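Local coordinates for protein 3-deoxy-D-manno-octulosonate 8-phosphate phosphatase KdsC (Xanthomonas campestris pv. campestris, PDB 4NAV) that probably hydrolyses 3-deoxy-D-manno-octulosonate 8-phosphate to 3-deoxy-D-manno-octulosonate and inorganic phosphate, a magnesium-dependent step of lipopolysaccharide biosynthesis, at residues 174-177 against 178-181. Residues are numbered along the deposited sequence; the frame is centred on the assembly and turned at random.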
# COMPACT_ATOMS: atom_id res chain seq x y z
N ASP A 174 -27.03 -1.29 -18.33
CA ASP A 174 -27.05 -1.31 -19.80
C ASP A 174 -26.86 0.08 -20.37
O ASP A 174 -26.15 0.25 -21.37
CB ASP A 174 -28.35 -1.90 -20.32
CG ASP A 174 -28.36 -3.43 -20.25
OD1 ASP A 174 -27.45 -4.03 -19.67
OD2 ASP A 174 -29.30 -4.03 -20.82
N SER A 175 -27.50 1.07 -19.75
CA SER A 175 -27.45 2.41 -20.27
C SER A 175 -26.14 3.09 -19.88
O SER A 175 -25.59 3.91 -20.64
CB SER A 175 -28.68 3.21 -19.82
OG SER A 175 -28.47 3.82 -18.57
N ILE A 176 -25.59 2.72 -18.72
CA ILE A 176 -24.28 3.20 -18.33
C ILE A 176 -23.26 2.80 -19.38
O ILE A 176 -22.54 3.64 -19.91
CB ILE A 176 -23.89 2.71 -16.95
CG1 ILE A 176 -24.57 3.57 -15.89
CG2 ILE A 176 -22.39 2.81 -16.76
CD1 ILE A 176 -24.56 2.97 -14.51
N ILE A 177 -23.22 1.52 -19.69
CA ILE A 177 -22.35 1.02 -20.74
C ILE A 177 -22.56 1.68 -22.10
O ILE A 177 -21.60 1.97 -22.80
CB ILE A 177 -22.48 -0.52 -20.85
CG1 ILE A 177 -21.52 -1.16 -19.82
CG2 ILE A 177 -22.14 -1.04 -22.25
CD1 ILE A 177 -22.02 -2.49 -19.30
N ALA A 178 -23.80 1.89 -22.48
CA ALA A 178 -24.10 2.49 -23.78
C ALA A 178 -23.57 3.92 -23.84
O ALA A 178 -23.04 4.35 -24.85
CB ALA A 178 -25.60 2.45 -24.06
N ARG A 179 -23.69 4.65 -22.74
CA ARG A 179 -23.15 6.02 -22.74
C ARG A 179 -21.62 6.04 -22.94
O ARG A 179 -21.09 6.91 -23.63
CB ARG A 179 -23.56 6.76 -21.49
CG ARG A 179 -23.02 8.19 -21.41
CD ARG A 179 -23.78 9.02 -20.40
NE ARG A 179 -24.48 8.14 -19.47
CZ ARG A 179 -24.04 7.75 -18.27
NH1 ARG A 179 -24.81 6.92 -17.55
NH2 ARG A 179 -22.88 8.18 -17.78
N PHE A 180 -20.91 5.07 -22.39
CA PHE A 180 -19.46 5.03 -22.50
C PHE A 180 -18.91 4.27 -23.72
O PHE A 180 -17.70 4.16 -23.86
CB PHE A 180 -18.85 4.46 -21.22
CG PHE A 180 -18.79 5.43 -20.08
CD1 PHE A 180 -17.85 6.43 -20.07
CD2 PHE A 180 -19.70 5.35 -19.04
CE1 PHE A 180 -17.79 7.34 -19.04
CE2 PHE A 180 -19.64 6.26 -17.99
CZ PHE A 180 -18.67 7.25 -17.99
N SER A 181 -19.76 3.74 -24.59
CA SER A 181 -19.29 2.92 -25.72
C SER A 181 -18.96 3.73 -26.96
O SER A 181 -18.49 3.16 -27.96
CB SER A 181 -20.30 1.82 -26.07
OG SER A 181 -20.57 1.03 -24.93
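Asp174 and Ala178 open a run of i to i+4 backbone hydrogen bonds where residues 174-177 and 178-181 follow one another along the short C-terminal helix 173-180 and on to Ser181. Ala178 N donates to Asp174 O at 3.1 Å, Arg179 N to Ser175 O at 2.9 Å, and Phe180 N to Ile176 O at 3.3 Å. Phe180 N also makes a weak i to i+3 bond to Ile177 O, and psi is near zero at both Phe180 and Ser181.

Near the C-terminus of the chain the side chain of Ser181 turns back toward the preceding turn. Its OG lies beside its own backbone N (chi1 -56°) and donates to Ile177 O, approaching from above the carbonyl plane rather than along a lone pair. The modelled OG to Ile177 O distance, 2.5 Å, should not be read closely at this resolution. Ile177 O thus accepts from the Ser181 hydroxyl and, weakly, from Phe180 N. CG2 of Ile177 flanks the same hydroxyl.

On another side of the helix, Arg179 starts out extended, with CG anti to the backbone N (chi1 179°), until a bend at chi3 (19°) brings the guanidinium back alongside Ile176. There NH1 rests 3.7 Å from Ile176 CG1, and the guanidinium meets the isoleucine at a slant. Phe180 presents its ring edge to Ile176 O, with CD2 3.4 Å from that oxygen, while Ile176 CG2 makes a looser apolar contact with the same ring carbon.

This short surface helix lies away from the predicted magnesium and substrate sites. Ile176, Arg179 and Phe180 touch Gln58 of helix 50-61, so the helix lies between helix 50-61 of its own chain and the second subunit, where Ile176 and Phe180 pack on Leu120 and Ile177 on Arg145 of that subunit.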